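Local coordinates for protein ADP-ribose pyrophosphatase (Streptococcus suis, PDB 3O8S) that probably hydrolyses the pyrophosphate bond of ADP-ribose or related nucleoside diphosphates linked to another group, as a member of the Nudix hydrolase family, at residues V114-V122 with E158-V166; R126-N136 with A195-D206. All blocks are in the same frame, centred on the assembly; numbering follows the deposited sequence.

Contact 1: V114-V122 with E158-V166. With EDO (1,2-ethanediol), chain C.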
# COMPACT_ATOMS: atom_id res chain seq x y z
N VAL A 114 -2.26 16.47 6.18
CA VAL A 114 -1.18 17.45 5.98
C VAL A 114 -1.75 18.83 6.17
O VAL A 114 -1.12 19.64 6.86
CB VAL A 114 -0.47 17.32 4.61
CG1 VAL A 114 0.51 18.47 4.39
CG2 VAL A 114 0.26 16.00 4.52
N LYS A 115 -2.95 19.09 5.61
CA LYS A 115 -3.65 20.37 5.74
C LYS A 115 -3.96 20.68 7.21
O LYS A 115 -3.61 21.75 7.69
CB LYS A 115 -4.93 20.42 4.90
CG LYS A 115 -5.62 21.80 4.90
CD LYS A 115 -4.73 22.88 4.26
CE LYS A 115 -5.40 24.23 4.16
NZ LYS A 115 -4.59 25.16 3.34
N GLU A 116 -4.55 19.71 7.92
CA GLU A 116 -4.95 19.83 9.33
C GLU A 116 -3.77 19.94 10.30
O GLU A 116 -3.88 20.65 11.28
CB GLU A 116 -5.80 18.62 9.75
CG GLU A 116 -7.22 18.66 9.20
CD GLU A 116 -8.07 17.42 9.42
OE1 GLU A 116 -7.54 16.40 9.93
OE2 GLU A 116 -9.27 17.48 9.09
N GLU A 117 -2.68 19.20 10.05
CA GLU A 117 -1.54 19.15 10.96
C GLU A 117 -0.42 20.16 10.65
O GLU A 117 0.26 20.58 11.59
CB GLU A 117 -0.93 17.74 10.96
CG GLU A 117 -1.85 16.71 11.60
CD GLU A 117 -1.51 15.25 11.35
OE1 GLU A 117 -0.33 14.94 11.07
OE2 GLU A 117 -2.43 14.41 11.46
N ALA A 118 -0.19 20.49 9.36
CA ALA A 118 0.92 21.37 8.97
C ALA A 118 0.49 22.68 8.27
O ALA A 118 1.36 23.54 8.04
CB ALA A 118 1.89 20.59 8.08
N GLY A 119 -0.81 22.81 7.97
CA GLY A 119 -1.38 23.96 7.28
C GLY A 119 -1.02 23.98 5.80
O GLY A 119 -1.21 24.99 5.12
N LEU A 120 -0.51 22.84 5.29
CA LEU A 120 -0.02 22.78 3.93
C LEU A 120 -0.92 22.07 2.94
O LEU A 120 -1.49 21.02 3.24
CB LEU A 120 1.38 22.09 3.90
CG LEU A 120 2.47 22.69 4.84
CD1 LEU A 120 3.78 21.91 4.71
CD2 LEU A 120 2.71 24.17 4.55
N ASP A 121 -0.98 22.62 1.71
CA ASP A 121 -1.64 22.03 0.56
C ASP A 121 -0.60 21.24 -0.17
O ASP A 121 0.45 21.78 -0.52
CB ASP A 121 -2.25 23.09 -0.37
CG ASP A 121 -3.31 23.97 0.27
OD1 ASP A 121 -4.18 23.43 1.00
OD2 ASP A 121 -3.33 25.18 -0.04
N VAL A 122 -0.84 19.94 -0.32
CA VAL A 122 0.09 19.03 -0.98
C VAL A 122 -0.68 18.14 -1.92
O VAL A 122 -1.90 17.96 -1.77
CB VAL A 122 0.94 18.18 0.02
CG1 VAL A 122 1.75 19.06 0.99
CG2 VAL A 122 0.10 17.13 0.78
N GLU A 158 1.06 27.38 5.14
CA GLU A 158 1.90 27.74 6.29
C GLU A 158 1.31 27.14 7.55
O GLU A 158 0.11 26.90 7.61
CB GLU A 158 2.05 29.28 6.44
CG GLU A 158 0.75 30.05 6.59
CD GLU A 158 0.96 31.48 7.07
OE1 GLU A 158 1.43 32.32 6.27
OE2 GLU A 158 0.66 31.76 8.26
N PHE A 159 2.15 26.91 8.57
CA PHE A 159 1.69 26.32 9.84
C PHE A 159 0.64 27.22 10.50
O PHE A 159 0.78 28.46 10.48
CB PHE A 159 2.86 26.02 10.79
CG PHE A 159 2.40 25.34 12.06
CD1 PHE A 159 2.09 23.98 12.07
CD2 PHE A 159 2.23 26.07 13.24
CE1 PHE A 159 1.63 23.36 13.24
CE2 PHE A 159 1.76 25.45 14.40
CZ PHE A 159 1.46 24.10 14.39
N GLN A 160 -0.43 26.60 11.04
CA GLN A 160 -1.54 27.29 11.71
C GLN A 160 -1.92 26.60 13.05
O GLN A 160 -1.80 25.37 13.15
CB GLN A 160 -2.77 27.37 10.79
CG GLN A 160 -2.60 28.26 9.55
CD GLN A 160 -3.12 29.67 9.70
OE1 GLN A 160 -3.22 30.23 10.80
NE2 GLN A 160 -3.44 30.30 8.58
N PRO A 161 -2.41 27.33 14.08
CA PRO A 161 -2.81 26.66 15.34
C PRO A 161 -3.84 25.55 15.12
O PRO A 161 -4.72 25.67 14.25
CB PRO A 161 -3.41 27.79 16.18
CG PRO A 161 -2.83 29.03 15.62
CD PRO A 161 -2.64 28.79 14.16
N ASN A 162 -3.69 24.43 15.85
CA ASN A 162 -4.56 23.25 15.75
C ASN A 162 -4.44 22.39 17.02
O ASN A 162 -3.56 22.62 17.85
CB ASN A 162 -4.26 22.41 14.49
CG ASN A 162 -2.90 21.77 14.44
OD1 ASN A 162 -2.74 20.58 14.68
ND2 ASN A 162 -1.88 22.56 14.13
N SER A 163 -5.37 21.43 17.16
CA SER A 163 -5.50 20.52 18.31
C SER A 163 -4.57 19.30 18.24
O SER A 163 -4.47 18.56 19.23
CB SER A 163 -6.94 20.04 18.40
OG SER A 163 -7.32 19.36 17.20
N GLU A 164 -3.91 19.07 17.10
CA GLU A 164 -3.05 17.90 16.93
C GLU A 164 -1.55 18.20 17.09
O GLU A 164 -0.84 17.37 17.67
CB GLU A 164 -3.28 17.27 15.54
CG GLU A 164 -4.56 16.46 15.46
CD GLU A 164 -5.24 16.44 14.10
OE1 GLU A 164 -4.66 15.87 13.15
OE2 GLU A 164 -6.37 16.97 14.00
N THR A 165 -1.05 19.31 16.53
CA THR A 165 0.38 19.64 16.53
C THR A 165 0.60 21.06 17.01
O THR A 165 -0.35 21.85 17.05
CB THR A 165 1.00 19.41 15.13
OG1 THR A 165 0.49 20.37 14.20
CG2 THR A 165 0.81 18.00 14.64
N VAL A 166 1.86 21.39 17.38
CA VAL A 166 2.20 22.69 17.99
C VAL A 166 3.28 23.47 17.20
O VAL A 166 3.44 24.67 17.43
CB VAL A 166 2.60 22.51 19.49
CG1 VAL A 166 1.40 22.07 20.32
CG2 VAL A 166 3.76 21.51 19.67
C1 EDO C . 4.66 25.00 7.51
O1 EDO C . 4.31 23.64 7.91
C2 EDO C . 5.85 25.12 6.56
O2 EDO C . 7.07 24.95 7.29
O HOH W 1 -2.62 23.83 10.54

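Contact 2: R126-N136 with A195-D206. With EDO (1,2-ethanediol), chain B; EDO (1,2-ethanediol), chain E.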
# COMPACT_ATOMS: atom_id res chain seq x y z
N ARG A 126 3.52 9.46 -4.63
CA ARG A 126 4.13 8.17 -4.77
C ARG A 126 4.06 7.41 -3.48
O ARG A 126 4.20 7.99 -2.41
CB ARG A 126 5.63 8.41 -5.21
CG ARG A 126 6.65 7.28 -4.89
CD ARG A 126 8.03 7.65 -5.42
NE ARG A 126 8.04 7.53 -6.89
CZ ARG A 126 9.04 7.87 -7.68
NH1 ARG A 126 10.15 8.39 -7.17
NH2 ARG A 126 8.95 7.68 -8.98
N VAL A 127 3.87 6.08 -3.59
CA VAL A 127 3.91 5.19 -2.44
C VAL A 127 5.39 4.85 -2.22
O VAL A 127 6.00 4.17 -3.05
CB VAL A 127 3.01 3.92 -2.55
CG1 VAL A 127 2.97 3.18 -1.20
CG2 VAL A 127 1.59 4.29 -2.99
N VAL A 128 5.97 5.36 -1.14
CA VAL A 128 7.37 5.06 -0.82
C VAL A 128 7.46 3.58 -0.38
O VAL A 128 8.32 2.81 -0.82
CB VAL A 128 7.94 6.01 0.28
CG1 VAL A 128 9.37 5.61 0.66
CG2 VAL A 128 7.86 7.49 -0.12
N ALA A 129 6.60 3.24 0.57
CA ALA A 129 6.57 1.94 1.25
C ALA A 129 5.26 1.69 1.96
O ALA A 129 4.60 2.64 2.35
CB ALA A 129 7.69 1.90 2.27
N ILE A 130 4.88 0.40 2.08
CA ILE A 130 3.74 -0.16 2.84
C ILE A 130 4.40 -1.11 3.82
O ILE A 130 4.83 -2.18 3.44
CB ILE A 130 2.67 -0.85 1.96
CG1 ILE A 130 2.25 0.02 0.80
CG2 ILE A 130 1.47 -1.31 2.77
CD1 ILE A 130 2.42 -0.69 -0.42
N LEU A 131 4.55 -0.68 5.08
CA LEU A 131 5.34 -1.47 6.00
C LEU A 131 4.61 -1.89 7.24
O LEU A 131 3.83 -1.15 7.81
CB LEU A 131 6.59 -0.65 6.41
CG LEU A 131 7.58 -0.29 5.30
CD1 LEU A 131 8.51 0.82 5.75
CD2 LEU A 131 8.34 -1.53 4.80
N ASP A 132 4.94 -3.08 7.69
CA ASP A 132 4.40 -3.62 8.91
C ASP A 132 5.14 -2.97 10.09
O ASP A 132 6.36 -3.11 10.20
CB ASP A 132 4.58 -5.14 8.88
CG ASP A 132 4.10 -5.82 10.13
OD1 ASP A 132 2.87 -5.86 10.34
OD2 ASP A 132 4.95 -6.29 10.89
N LYS A 133 4.40 -2.20 10.92
CA LYS A 133 4.91 -1.52 12.13
C LYS A 133 5.78 -2.47 13.00
O LYS A 133 6.89 -2.08 13.38
CB LYS A 133 3.76 -0.96 12.99
CG LYS A 133 4.25 -0.06 14.12
CD LYS A 133 3.12 0.42 15.00
CE LYS A 133 3.62 1.39 16.04
NZ LYS A 133 2.55 1.73 17.02
N HIS A 134 5.28 -3.69 13.28
CA HIS A 134 5.98 -4.68 14.12
C HIS A 134 7.39 -5.02 13.60
O HIS A 134 8.29 -5.24 14.40
CB HIS A 134 5.16 -5.97 14.24
CG HIS A 134 5.73 -6.97 15.20
ND1 HIS A 134 6.15 -8.22 14.77
CD2 HIS A 134 5.94 -6.87 16.53
CE1 HIS A 134 6.59 -8.84 15.85
NE2 HIS A 134 6.48 -8.07 16.94
N LYS A 135 7.57 -5.05 12.26
CA LYS A 135 8.85 -5.39 11.64
C LYS A 135 9.78 -4.18 11.46
O LYS A 135 10.98 -4.39 11.25
CB LYS A 135 8.59 -6.02 10.25
CG LYS A 135 8.02 -7.43 10.28
CD LYS A 135 7.85 -7.94 8.86
CE LYS A 135 7.03 -9.20 8.78
NZ LYS A 135 7.02 -9.74 7.40
N ASN A 136 9.25 -2.94 11.53
CA ASN A 136 10.02 -1.73 11.23
C ASN A 136 10.06 -0.64 12.31
O ASN A 136 10.93 0.23 12.23
CB ASN A 136 9.46 -1.10 9.94
CG ASN A 136 9.58 -2.00 8.73
OD1 ASN A 136 10.59 -2.01 8.03
ND2 ASN A 136 8.56 -2.84 8.51
N ALA A 195 13.35 8.11 -2.31
CA ALA A 195 12.18 8.11 -3.20
C ALA A 195 11.98 9.48 -3.87
O ALA A 195 11.71 9.54 -5.08
CB ALA A 195 10.92 7.72 -2.44
N SER A 196 12.16 10.59 -3.11
CA SER A 196 12.02 11.92 -3.70
C SER A 196 13.09 12.23 -4.75
O SER A 196 12.84 13.07 -5.62
CB SER A 196 12.05 13.02 -2.64
OG SER A 196 13.37 13.31 -2.22
N ARG A 197 14.29 11.60 -4.63
CA ARG A 197 15.41 11.81 -5.55
C ARG A 197 15.41 10.85 -6.76
O ARG A 197 16.23 11.01 -7.66
CB ARG A 197 16.75 11.66 -4.80
CG ARG A 197 17.12 12.84 -3.89
CD ARG A 197 18.29 12.48 -3.00
NE ARG A 197 18.86 13.64 -2.30
CZ ARG A 197 19.73 13.56 -1.29
NH1 ARG A 197 20.13 12.38 -0.85
NH2 ARG A 197 20.18 14.67 -0.71
N SER A 198 14.53 9.86 -6.78
CA SER A 198 14.55 8.83 -7.82
C SER A 198 13.50 9.04 -8.89
O SER A 198 12.32 9.21 -8.57
CB SER A 198 14.37 7.46 -7.17
OG SER A 198 15.29 7.22 -6.12
N GLU A 199 13.91 9.00 -10.17
CA GLU A 199 12.96 9.09 -11.27
C GLU A 199 12.05 7.83 -11.23
O GLU A 199 10.83 7.95 -11.26
CB GLU A 199 13.69 9.20 -12.62
CG GLU A 199 12.74 9.20 -13.79
CD GLU A 199 13.43 9.30 -15.12
OE1 GLU A 199 13.97 8.27 -15.58
OE2 GLU A 199 13.48 10.42 -15.67
N HIS A 200 12.67 6.66 -11.05
CA HIS A 200 11.95 5.41 -10.91
C HIS A 200 12.00 4.93 -9.47
O HIS A 200 13.02 5.04 -8.82
CB HIS A 200 12.52 4.35 -11.83
CG HIS A 200 12.51 4.77 -13.26
ND1 HIS A 200 11.33 4.97 -13.93
CD2 HIS A 200 13.55 5.03 -14.09
CE1 HIS A 200 11.68 5.34 -15.16
NE2 HIS A 200 13.00 5.35 -15.30
N TRP A 201 10.90 4.35 -8.99
CA TRP A 201 10.86 3.85 -7.62
C TRP A 201 10.10 2.55 -7.53
O TRP A 201 8.97 2.45 -8.00
CB TRP A 201 10.20 4.90 -6.69
CG TRP A 201 10.22 4.51 -5.24
CD1 TRP A 201 9.16 4.09 -4.49
CD2 TRP A 201 11.36 4.50 -4.36
NE1 TRP A 201 9.56 3.79 -3.22
CE2 TRP A 201 10.91 4.04 -3.11
CE3 TRP A 201 12.72 4.85 -4.52
CZ2 TRP A 201 11.78 3.88 -2.02
CZ3 TRP A 201 13.58 4.68 -3.45
CH2 TRP A 201 13.12 4.22 -2.21
N GLU A 202 10.68 1.58 -6.83
CA GLU A 202 10.06 0.31 -6.52
C GLU A 202 9.53 0.41 -5.10
O GLU A 202 10.33 0.43 -4.16
CB GLU A 202 11.06 -0.86 -6.67
CG GLU A 202 10.36 -2.22 -6.68
CD GLU A 202 9.60 -2.56 -7.95
OE1 GLU A 202 9.86 -1.93 -9.00
OE2 GLU A 202 8.70 -3.43 -7.88
N THR A 203 8.18 0.47 -4.93
CA THR A 203 7.53 0.61 -3.62
C THR A 203 7.92 -0.57 -2.73
O THR A 203 7.84 -1.74 -3.14
CB THR A 203 6.03 0.74 -3.84
OG1 THR A 203 5.80 1.99 -4.51
CG2 THR A 203 5.22 0.63 -2.55
N ARG A 204 8.37 -0.25 -1.52
CA ARG A 204 8.84 -1.28 -0.60
C ARG A 204 7.73 -1.80 0.23
O ARG A 204 6.86 -1.05 0.64
CB ARG A 204 9.97 -0.76 0.31
CG ARG A 204 11.09 -0.06 -0.44
CD ARG A 204 11.82 -0.98 -1.43
NE ARG A 204 12.39 -0.18 -2.51
CZ ARG A 204 13.61 0.34 -2.50
NH1 ARG A 204 14.43 0.09 -1.50
NH2 ARG A 204 14.02 1.10 -3.51
N PHE A 205 7.77 -3.09 0.55
CA PHE A 205 6.74 -3.67 1.38
C PHE A 205 7.29 -4.92 2.05
O PHE A 205 8.28 -5.47 1.57
CB PHE A 205 5.45 -3.95 0.55
CG PHE A 205 5.53 -5.04 -0.50
CD1 PHE A 205 6.26 -4.86 -1.67
CD2 PHE A 205 4.83 -6.23 -0.34
CE1 PHE A 205 6.31 -5.86 -2.66
CE2 PHE A 205 4.89 -7.24 -1.31
CZ PHE A 205 5.63 -7.04 -2.47
N ASP A 206 6.70 -5.34 3.16
CA ASP A 206 7.15 -6.57 3.85
C ASP A 206 5.97 -7.34 4.46
O ASP A 206 4.81 -6.93 4.21
CB ASP A 206 8.22 -6.26 4.92
CG ASP A 206 7.88 -5.21 5.97
OD1 ASP A 206 6.68 -4.85 6.09
OD2 ASP A 206 8.80 -4.77 6.67
OXT ASP A 206 6.20 -8.38 5.12
C1 EDO B . 16.52 6.37 -10.04
O1 EDO B . 15.50 6.12 -11.03
C2 EDO B . 17.45 7.55 -10.39
O2 EDO B . 16.77 8.81 -10.55
C1 EDO E . 7.60 4.07 -13.85
O1 EDO E . 8.82 4.16 -13.11
C2 EDO E . 7.83 4.69 -15.22
O2 EDO E . 8.30 6.02 -15.02
O HOH W 2 3.51 -4.51 4.33

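Contact 1: V114-V122 with E158-V166
The hydroxyl T165 OG1 is held from two directions: it donates to E117 O at 2.6 Å, in the carbonyl plane and on a lone pair, and accepts from N162 ND2. The amide's other N-H goes to Q160 O, both acceptors in the amide plane, which fixes the rotation of the N162 head. N162 OD1 takes T165 N at 2.8 Å and, on the same face, E164 N. The E164 bond makes an Asx turn, the T165 bond an Asx motif; the loop thus brings T165 to the C-terminal end of the helix. F159 lies beside it: with CG anti to the backbone N (chi1 -176°), the ring turns an edge to the same carbonyl, F159 CE1 3.5 Å from E117 O.

G119, the first residue beyond the helix, has positive phi (73°), and here the chains come close. One hydrogen of G119 CA points at E158 O (3.3 Å) in a CA-H...O contact, F159 CA makes another to A118 O, and E158 N returns a bent bond to G119 O. The E117 and E164 side chains cross at about a right angle, carboxylate planes 76° apart and not hydrogen-bonded; E117 OE1 goes instead to G97 N. V114 to L120 match the closing residues of the Nudix box. Helix residues V114 and A118 pack on strands 70-79 and 82-87, the latter also touched by L120 and loop residue T165.

Contact 2: R126-N136 with A195-D206
Two main-chain bonds pair A129 with R204 in parallel register: R204 N to V128 O, and I130 N to R204 O at 2.8 Å. Side chains also bind strand carbonyls. T203 OG1 donates to V127 O at 2.6 Å, and W201 NE1 reaches V128 O at 2.9 Å in the indole plane, giving that oxygen two donors. R126 works in reverse. Its chain bends at chi3 (-73°) and the guanidinium, edge-on to three carbonyls, bonds S198 O through NH1 at 2.7 Å and E199 O through NH2, with a weak bond to A195 O. W201 CB sits 3.3 Å from R126 CZ, over the guanidinium face.

Charged and amide groups collect round the C-terminal residue. Each oxygen of the D206 side-chain carboxylate uses its syn lone pair, OD1 for D132 N (3.0 Å) and OD2 for N136 ND2 (2.7 Å), while K135 NZ forms a salt bridge with OXT at 2.8 Å. Among apolar contacts, A195 CB lies over one indole face of W201 and touches V128 CG2. R204 NH2 lies over the opposite face, offset toward the rim. R126 also pairs with E202 of the second subunit, and D206 OXT with its S105. A short, weakly bonded C-terminal strand is added in parallel to strand 120-132, whose classic beta bulge at V128-A129 faces F149 of strand 145-157, at the dimer interface of a Nudix fold.

How the contacts relate
The model begins at residue 68, and the chain reaches contact 1 at the end of helix 106-118, runs on through strand 120-132 into contact 2, returns along strand 145-157 to the loop 158-166, which closes contact 1, and ends at 195-206, which closes contact 2. The segments therefore alternate and the two contacts cross rather than nest. Strand 120-132 links them, its start in contact 1 and its later part in contact 2, their centres about 24 Å apart on opposite sides of the chain's centre. Contact 1 ties the end of the Nudix-box helix to the loop before strand 167-171; contact 2 joins the C-terminal tail to the sheet.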